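Local coordinates for SusD-like protein BACOVA_02651 (Bacteroides ovatus, PDB 5E75) that binds polysaccharide at the surface of the cell and probably mediates xyloglucan binding before the glycan is transported into the periplasm for degradation, at residues Lys435-Phe440 / Ile488-Ile493; Tyr164-Leu169 / Ala182-Leu187; Thr270-Gly275 / Lys332-Gly337. All blocks are in the same frame, centred on the assembly; numbering follows the deposited sequence.

Interaction 1. Residues Lys435-Phe440 / Ile488-Ile493; sequences KMLNYF and IEAEDI
Helix 433-441 approaches the segment 488-493 most closely at Leu437 and Glu489, whose CA atoms are 6.4 Å apart, just where a loop passes into a short, weakly bonded helical turn. The contact is helix-against-loop packing in the SusD-family part of the chain, and apolar side chains carry it. In Leu437 CG stands anti to the carbonyl carbon (chi1 -71°); this torsion, with chi2 172°, sets both methyls against the peptide leading into the turn: CD2 lies 3.5 Å from Glu489 C and CD1 3.7 Å from Ala490 N. CD2 also meets Ile493 CD1 at 3.9 Å, so an alanine at Leu437 would probably loosen the seat of the turn on the helix, losing the methyls that cover the 489-490 peptide and touch Ile493. Phe440 and Ile493 reach toward each other tip to tip, Phe440 CE2 being 3.7 Å from Ile493 CD1, and the methyl comes at the ring obliquely. Met436 O sits above one ring face of Phe440, displaced toward the rim. Ile488 CD1 lies 3.6 Å from Phe440 O and also touches the CB of Phe440. Phe63 also touches both isoleucines, while Trp422 and Phe429 of helix 421-431 pack on Ile493. Within the turn, Glu489 N donates to Asp492 OD2 at 2.9 Å and 158°, and OD2 accepts with its anti lone pair.

Interaction 2. Residues Tyr164-Leu169 / Ala182-Leu187; sequences YAVDNL and AAKGIL
Val166 has CG1 anti to its backbone N (chi1 167°) and CG2 anti to the carbonyl carbon, so its two methyls diverge over neighbouring residues of 182-187. Lys184 has its CG anti to the carbonyl carbon and an extended chain beyond, which crosses the valine at about a right angle. CG2 of Val166 rests on Ala183 CB at 3.7 Å and also borders Lys184, while CG1 of Val166 lies against the Lys184 chain, 3.8 Å from Lys184 CE. Ala183 CB is met from a second direction by Ala165 CB, again at 3.8 Å, and the small alanines are consistent with the close approach of Val166 CA and Ala183 CA, 5.4 Å. The axes of the short segments 164-168 and 182-187 pass 8.6 Å apart at 152°, an antiparallel helix pair made by the consecutive helices 151-168 and 180-195. Such helical hairpins are the building element of TPR-like folds, consistent with the TPR clan of this family. The aliphatic part of Lys184 packs here, while its NZ forms a salt bridge with Asp217, on helix 205-221. Leu187 CD2 extends the apolar seam to Val166 CG2 at 4.2 Å. At the end of helix 151-168 Asn168 ND2 donates to Tyr164 O (3.0 Å, 161°), on a carbonyl lone pair, and the same ND2 lies above the centre of the Tyr164 ring, 3.2 Å from its plane.

Interaction 3. Residues Thr270-Gly275 / Lys332-Gly337; sequences TEVTGG and KGVPGG
Val272 and Val334 cross obliquely, and one methyl from each makes their contact: Val272 CG2 meets Val334 CG1 at 3.8 Å. Val334 directs its CB toward the other loop and holds CG1 anti to its backbone N (chi1 175°). In Val272 the touching methyl occupies the crowded position between the backbone N and the carbonyl carbon. Phe305 beside Val272 and Leu266 beside Val334 extend this small apolar patch. Thr273 turns its CB away from 332-337, and its OG1 is hydrogen-bonded to Val276 O. Backbone atoms carry the rest of the contact. Gly336 CA makes a CA-H...O contact with Val272 O at 3.2 Å, bent to 136° at the hydrogen, and Gly337 CA makes another with Thr273 O at 3.5 Å. A water donates to the same Val272 O at 2.9 Å and to Gly336 O at 2.8 Å, bridging the two loops through carbonyls.

Further along, the CA atoms of Gly274 and Gly337 come within 3.9 Å. A CB modelled on Gly337 would fall 2.8 Å from Gly274 CA, and one on Gly274 would also clash; Gly274 has a positive phi besides. Within 270-275, Thr270 O accepts from both Thr273 N and Gly275 N, which curls this loop into a compact turn. The contact joins the loop after helix 263-266 to the one before strand 355-359, both in the SusD-family part of the chain. With weak CA-H...O contacts and one water serving both carbonyls, the fit probably depends mainly on glycines, whose lack of a CB lets the two backbones come together.

Overall arrangement
The three contacts lie well apart, with centres 33 to 36 Å from one another, and none touches another. Interaction 2 is buried and pairs two regular helices in the N-terminal part of the chain; interactions 1 and 3 both lie in the SusD-family part but use different elements. Interaction 1 sets a helix on a loop and short turn and is partly buried, with the side chain of Glu489 about 4 Å from a bound magnesium ion. Interaction 3 joins two loops; most of its touching residues are buried, although Gly274 is exposed. The chemistry follows: branched and aromatic side chains in interaction 1; alanines, a valine and a lysine's aliphatic chain between close helices in interaction 2; one valine pair, glycine backbone and a water in interaction 3.

Interaction 1. Residues Lys435-Phe440 / Ile488-Ile493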
loop_
_atom_site.group_PDB
_atom_site.type_symbol
_atom_site.label_atom_id
_atom_site.label_comp_id
_atom_site.label_asym_id
_atom_site.label_seq_id
_atom_site.Cartn_x
_atom_site.Cartn_y
_atom_site.Cartn_z
ATOM N N LYS A 435 3.777 20.494 9.603
ATOM C CA LYS A 435 4.460 20.296 8.329
ATOM C C LYS A 435 3.550 19.559 7.345
ATOM O O LYS A 435 3.435 19.933 6.175
ATOM C CB LYS A 435 5.740 19.482 8.522
ATOM C CG LYS A 435 6.454 19.099 7.223
ATOM C CD LYS A 435 7.583 18.104 7.464
ATOM C CE LYS A 435 8.325 17.762 6.178
ATOM N NZ LYS A 435 9.023 18.962 5.634
ATOM N N MET A 436 2.950 18.464 7.783
ATOM C CA MET A 436 2.176 17.667 6.844
ATOM C C MET A 436 0.853 18.298 6.420
ATOM O O MET A 436 0.428 18.110 5.295
ATOM C CB MET A 436 1.951 16.254 7.386
ATOM C CG MET A 436 3.240 15.462 7.557
ATOM S SD MET A 436 4.362 15.492 6.143
ATOM C CE MET A 436 3.359 14.759 4.864
ATOM N N LEU A 437 0.194 19.058 7.290
ATOM C CA LEU A 437 -0.994 19.776 6.858
ATOM C C LEU A 437 -0.617 20.792 5.775
ATOM O O LEU A 437 -1.333 20.957 4.788
ATOM C CB LEU A 437 -1.674 20.466 8.038
ATOM C CG LEU A 437 -2.367 19.514 9.023
ATOM C CD1 LEU A 437 -2.839 20.303 10.244
ATOM C CD2 LEU A 437 -3.512 18.753 8.384
ATOM N N ASN A 438 0.512 21.471 5.945
ATOM C CA ASN A 438 0.971 22.405 4.916
ATOM C C ASN A 438 1.276 21.658 3.621
ATOM O O ASN A 438 0.908 22.096 2.531
ATOM C CB ASN A 438 2.204 23.158 5.405
ATOM C CG ASN A 438 2.762 24.094 4.361
ATOM O OD1 ASN A 438 3.746 23.783 3.691
ATOM N ND2 ASN A 438 2.117 25.238 4.199
ATOM N N TYR A 439 1.914 20.494 3.755
ATOM C CA TYR A 439 2.194 19.634 2.607
ATOM C C TYR A 439 0.880 19.278 1.880
ATOM O O TYR A 439 0.752 19.468 0.676
ATOM C CB TYR A 439 2.925 18.367 3.080
ATOM C CG TYR A 439 3.454 17.471 1.972
ATOM C CD1 TYR A 439 2.594 16.664 1.228
ATOM C CD2 TYR A 439 4.810 17.412 1.691
ATOM C CE1 TYR A 439 3.068 15.859 0.211
ATOM C CE2 TYR A 439 5.294 16.591 0.685
ATOM C CZ TYR A 439 4.418 15.818 -0.046
ATOM O OH TYR A 439 4.883 15.005 -1.042
ATOM N N PHE A 440 -0.111 18.767 2.607
ATOM C CA PHE A 440 -1.359 18.328 1.966
ATOM C C PHE A 440 -2.069 19.481 1.250
ATOM O O PHE A 440 -2.623 19.294 0.166
ATOM C CB PHE A 440 -2.319 17.700 2.987
ATOM C CG PHE A 440 -1.770 16.510 3.722
ATOM C CD1 PHE A 440 -0.872 15.638 3.142
ATOM C CD2 PHE A 440 -2.167 16.280 5.019
ATOM C CE1 PHE A 440 -0.379 14.554 3.858
ATOM C CE2 PHE A 440 -1.685 15.208 5.730
ATOM C CZ PHE A 440 -0.782 14.360 5.161
ATOM N N ILE A 488 -7.353 21.821 4.481
ATOM C CA ILE A 488 -7.181 20.532 5.145
ATOM C C ILE A 488 -6.616 20.790 6.527
ATOM O O ILE A 488 -5.574 21.441 6.677
ATOM C CB ILE A 488 -6.251 19.622 4.322
ATOM C CG1 ILE A 488 -6.824 19.456 2.910
ATOM C CG2 ILE A 488 -6.105 18.260 4.990
ATOM C CD1 ILE A 488 -5.816 18.984 1.875
ATOM N N GLU A 489 -7.318 20.268 7.527
ATOM C CA GLU A 489 -6.976 20.461 8.928
ATOM C C GLU A 489 -6.780 19.128 9.641
ATOM O O GLU A 489 -7.067 18.071 9.080
ATOM C CB GLU A 489 -8.093 21.249 9.607
ATOM C CG GLU A 489 -8.243 22.673 9.083
ATOM C CD GLU A 489 -9.337 23.424 9.804
ATOM O OE1 GLU A 489 -10.485 22.961 9.753
ATOM O OE2 GLU A 489 -9.039 24.466 10.437
ATOM N N ALA A 490 -6.319 19.181 10.884
ATOM C CA ALA A 490 -6.045 17.965 11.640
ATOM C C ALA A 490 -7.258 17.040 11.699
ATOM O O ALA A 490 -7.121 15.819 11.551
ATOM C CB ALA A 490 -5.587 18.317 13.048
ATOM N N GLU A 491 -8.445 17.607 11.899
ATOM C CA GLU A 491 -9.659 16.811 12.035
ATOM C C GLU A 491 -10.026 16.056 10.754
ATOM O O GLU A 491 -10.803 15.106 10.798
ATOM C CB GLU A 491 -10.852 17.688 12.454
ATOM C CG GLU A 491 -10.781 18.286 13.862
ATOM C CD GLU A 491 -9.663 19.316 14.064
ATOM O OE1 GLU A 491 -9.294 20.069 13.114
ATOM O OE2 GLU A 491 -9.147 19.367 15.204
ATOM N N ASP A 492 -9.453 16.450 9.621
ATOM C CA ASP A 492 -9.758 15.813 8.345
ATOM C C ASP A 492 -8.982 14.532 8.072
ATOM O O ASP A 492 -9.373 13.742 7.210
ATOM C CB ASP A 492 -9.493 16.779 7.185
ATOM C CG ASP A 492 -10.425 17.975 7.194
ATOM O OD1 ASP A 492 -11.640 17.774 7.018
ATOM O OD2 ASP A 492 -9.941 19.124 7.360
ATOM N N ILE A 493 -7.896 14.320 8.791
ATOM C CA ILE A 493 -6.934 13.307 8.366
ATOM C C ILE A 493 -7.430 11.883 8.589
ATOM O O ILE A 493 -7.446 11.089 7.643
ATOM C CB ILE A 493 -5.556 13.525 9.015
ATOM C CG1 ILE A 493 -5.033 14.935 8.716
ATOM C CG2 ILE A 493 -4.549 12.479 8.532
ATOM C CD1 ILE A 493 -5.043 15.340 7.244
#

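Interaction 2. Residues Tyr164-Leu169 / Ala182-Leu187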
loop_
_atom_site.group_PDB
_atom_site.type_symbol
_atom_site.label_atom_id
_atom_site.label_comp_id
_atom_site.label_asym_id
_atom_site.label_seq_id
_atom_site.Cartn_x
_atom_site.Cartn_y
_atom_site.Cartn_z
ATOM N N TYR A 164 5.782 -12.574 17.700
ATOM C CA TYR A 164 5.541 -14.001 17.569
ATOM C C TYR A 164 5.925 -14.458 16.169
ATOM O O TYR A 164 6.553 -15.501 15.995
ATOM C CB TYR A 164 4.087 -14.356 17.873
ATOM C CG TYR A 164 3.844 -15.853 17.875
ATOM C CD1 TYR A 164 3.597 -16.550 16.686
ATOM C CD2 TYR A 164 3.885 -16.589 19.059
ATOM C CE1 TYR A 164 3.402 -17.925 16.684
ATOM C CE2 TYR A 164 3.674 -17.972 19.054
ATOM C CZ TYR A 164 3.435 -18.616 17.861
ATOM O OH TYR A 164 3.237 -19.968 17.810
ATOM N N ALA A 165 5.562 -13.682 15.152
ATOM C CA ALA A 165 5.863 -14.074 13.786
ATOM C C ALA A 165 7.366 -14.061 13.504
ATOM O O ALA A 165 7.870 -14.929 12.795
ATOM C CB ALA A 165 5.125 -13.178 12.792
ATOM N N VAL A 166 8.086 -13.074 14.039
ATOM C CA VAL A 166 9.535 -13.051 13.883
ATOM C C VAL A 166 10.138 -14.340 14.461
ATOM O O VAL A 166 11.039 -14.933 13.869
ATOM C CB VAL A 166 10.167 -11.822 14.577
ATOM C CG1 VAL A 166 11.719 -11.952 14.686
ATOM C CG2 VAL A 166 9.787 -10.540 13.828
ATOM N N ASP A 167 9.651 -14.752 15.625
ATOM C CA ASP A 167 10.210 -15.918 16.308
ATOM C C ASP A 167 9.784 -17.260 15.727
ATOM O O ASP A 167 10.467 -18.266 15.951
ATOM C CB ASP A 167 9.850 -15.875 17.789
ATOM C CG ASP A 167 10.544 -14.750 18.525
ATOM O OD1 ASP A 167 11.603 -14.276 18.054
ATOM O OD2 ASP A 167 10.019 -14.344 19.583
ATOM N N ASN A 168 8.678 -17.303 14.994
ATOM C CA ASN A 168 8.121 -18.591 14.578
ATOM C C ASN A 168 7.940 -18.817 13.076
ATOM O O ASN A 168 7.480 -19.880 12.656
ATOM C CB ASN A 168 6.793 -18.821 15.290
ATOM C CG ASN A 168 6.973 -19.055 16.770
ATOM O OD1 ASN A 168 7.278 -20.173 17.196
ATOM N ND2 ASN A 168 6.795 -18.021 17.562
ATOM N N LEU A 169 8.283 -17.835 12.262
ATOM C CA LEU A 169 8.392 -18.068 10.830
ATOM C C LEU A 169 9.842 -18.424 10.526
ATOM O O LEU A 169 10.747 -18.065 11.271
ATOM C CB LEU A 169 7.987 -16.819 10.037
ATOM C CG LEU A 169 6.519 -16.411 10.126
ATOM C CD1 LEU A 169 6.331 -15.059 9.476
ATOM C CD2 LEU A 169 5.599 -17.455 9.481
ATOM N N ALA A 182 9.958 -10.927 6.341
ATOM C CA ALA A 182 8.772 -10.102 6.169
ATOM C C ALA A 182 8.295 -9.551 7.512
ATOM O O ALA A 182 7.981 -8.373 7.637
ATOM C CB ALA A 182 7.659 -10.904 5.509
ATOM N N ALA A 183 8.245 -10.403 8.533
ATOM C CA ALA A 183 7.818 -9.967 9.862
ATOM C C ALA A 183 8.767 -8.904 10.424
ATOM O O ALA A 183 8.321 -7.917 10.993
ATOM C CB ALA A 183 7.711 -11.153 10.820
ATOM N N LYS A 184 10.069 -9.102 10.263
ATOM C CA LYS A 184 11.033 -8.124 10.740
ATOM C C LYS A 184 10.884 -6.789 9.991
ATOM O O LYS A 184 11.001 -5.718 10.594
ATOM C CB LYS A 184 12.460 -8.640 10.575
ATOM C CG LYS A 184 12.828 -9.798 11.474
ATOM C CD LYS A 184 14.239 -10.323 11.211
ATOM C CE LYS A 184 14.597 -11.420 12.217
ATOM N NZ LYS A 184 15.915 -12.057 11.903
ATOM N N GLY A 185 10.630 -6.848 8.688
ATOM C CA GLY A 185 10.449 -5.641 7.895
ATOM C C GLY A 185 9.232 -4.835 8.315
ATOM O O GLY A 185 9.295 -3.604 8.445
ATOM N N ILE A 186 8.107 -5.518 8.525
ATOM C CA ILE A 186 6.910 -4.830 9.015
ATOM C C ILE A 186 7.163 -4.251 10.408
ATOM O O ILE A 186 6.786 -3.126 10.698
ATOM C CB ILE A 186 5.661 -5.755 9.036
ATOM C CG1 ILE A 186 5.362 -6.308 7.632
ATOM C CG2 ILE A 186 4.440 -5.025 9.597
ATOM C CD1 ILE A 186 4.740 -5.371 6.688
ATOM N N LEU A 187 7.813 -5.024 11.273
ATOM C CA LEU A 187 8.091 -4.558 12.621
ATOM C C LEU A 187 8.974 -3.303 12.637
ATOM O O LEU A 187 8.734 -2.376 13.416
ATOM C CB LEU A 187 8.686 -5.701 13.453
ATOM C CG LEU A 187 8.923 -5.434 14.935
ATOM C CD1 LEU A 187 7.651 -4.959 15.626
ATOM C CD2 LEU A 187 9.411 -6.726 15.573
#

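Interaction 3. Residues Thr270-Gly275 / Lys332-Gly337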
loop_
_atom_site.group_PDB
_atom_site.type_symbol
_atom_site.label_atom_id
_atom_site.label_comp_id
_atom_site.label_asym_id
_atom_site.label_seq_id
_atom_site.Cartn_x
_atom_site.Cartn_y
_atom_site.Cartn_z
ATOM N N THR A 270 -9.464 -0.526 -23.518
ATOM C CA THR A 270 -9.262 -1.877 -24.016
ATOM C C THR A 270 -7.986 -2.018 -24.837
ATOM O O THR A 270 -7.511 -3.133 -25.055
ATOM C CB THR A 270 -10.450 -2.344 -24.867
ATOM O OG1 THR A 270 -10.626 -1.432 -25.967
ATOM C CG2 THR A 270 -11.704 -2.377 -24.046
ATOM N N GLU A 271 -7.403 -0.904 -25.264
ATOM C CA GLU A 271 -6.162 -0.967 -26.016
ATOM C C GLU A 271 -4.985 -1.490 -25.180
ATOM O O GLU A 271 -3.973 -1.902 -25.748
ATOM C CB GLU A 271 -5.831 0.401 -26.615
ATOM C CG GLU A 271 -5.332 1.442 -25.624
ATOM C CD GLU A 271 -5.524 2.883 -26.109
ATOM O OE1 GLU A 271 -6.689 3.302 -26.307
ATOM O OE2 GLU A 271 -4.520 3.606 -26.287
ATOM N N VAL A 272 -5.118 -1.470 -23.849
ATOM C CA VAL A 272 -4.074 -2.008 -22.963
ATOM C C VAL A 272 -4.556 -3.199 -22.135
ATOM O O VAL A 272 -3.915 -3.581 -21.161
ATOM C CB VAL A 272 -3.453 -0.914 -22.042
ATOM C CG1 VAL A 272 -2.737 0.127 -22.900
ATOM C CG2 VAL A 272 -4.505 -0.269 -21.139
ATOM N N THR A 273 -5.678 -3.792 -22.535
ATOM C CA THR A 273 -6.184 -4.993 -21.881
ATOM C C THR A 273 -6.489 -6.113 -22.876
ATOM O O THR A 273 -7.146 -7.089 -22.517
ATOM C CB THR A 273 -7.498 -4.723 -21.138
ATOM O OG1 THR A 273 -8.487 -4.375 -22.113
ATOM C CG2 THR A 273 -7.357 -3.615 -20.112
ATOM N N GLY A 274 -6.024 -5.977 -24.113
ATOM C CA GLY A 274 -6.285 -6.999 -25.118
ATOM C C GLY A 274 -7.761 -7.152 -25.447
ATOM O O GLY A 274 -8.211 -8.236 -25.853
ATOM N N GLY A 275 -8.529 -6.088 -25.245
ATOM C CA GLY A 275 -9.951 -6.108 -25.537
ATOM C C GLY A 275 -10.851 -6.392 -24.348
ATOM O O GLY A 275 -12.069 -6.325 -24.456
ATOM N N LYS A 332 0.674 0.918 -13.501
ATOM C CA LYS A 332 0.901 -0.081 -12.467
ATOM C C LYS A 332 -0.391 -0.740 -12.029
ATOM O O LYS A 332 -1.298 -0.066 -11.557
ATOM C CB LYS A 332 1.595 0.541 -11.270
ATOM C CG LYS A 332 2.072 -0.491 -10.265
ATOM C CD LYS A 332 2.829 0.126 -9.081
ATOM C CE LYS A 332 4.142 0.775 -9.474
ATOM N NZ LYS A 332 4.806 1.416 -8.281
ATOM N N GLY A 333 -0.469 -2.064 -12.178
ATOM C CA GLY A 333 -1.710 -2.794 -11.972
ATOM C C GLY A 333 -2.460 -3.089 -13.264
ATOM O O GLY A 333 -3.519 -3.721 -13.228
ATOM N N VAL A 334 -1.914 -2.648 -14.395
ATOM C CA VAL A 334 -2.523 -2.834 -15.712
ATOM C C VAL A 334 -1.490 -3.640 -16.502
ATOM O O VAL A 334 -0.575 -3.082 -17.113
ATOM C CB VAL A 334 -2.825 -1.460 -16.349
ATOM C CG1 VAL A 334 -3.354 -1.615 -17.779
ATOM C CG2 VAL A 334 -3.822 -0.720 -15.502
ATOM N N PRO A 335 -1.610 -4.972 -16.471
ATOM C CA PRO A 335 -0.526 -5.831 -16.958
ATOM C C PRO A 335 -0.592 -6.166 -18.448
ATOM O O PRO A 335 0.225 -6.956 -18.942
ATOM C CB PRO A 335 -0.708 -7.093 -16.127
ATOM C CG PRO A 335 -2.177 -7.191 -15.954
ATOM C CD PRO A 335 -2.644 -5.757 -15.769
ATOM N N GLY A 336 -1.549 -5.569 -19.150
ATOM C CA GLY A 336 -1.731 -5.848 -20.562
ATOM C C GLY A 336 -2.854 -6.835 -20.814
ATOM O O GLY A 336 -3.696 -7.100 -19.950
ATOM N N GLY A 337 -2.871 -7.379 -22.027
ATOM C CA GLY A 337 -3.878 -8.347 -22.404
ATOM C C GLY A 337 -3.530 -9.763 -21.988
ATOM O O GLY A 337 -2.442 -10.045 -21.483
HETATM O O HOH W 1 -4.260 -4.727 -18.559
#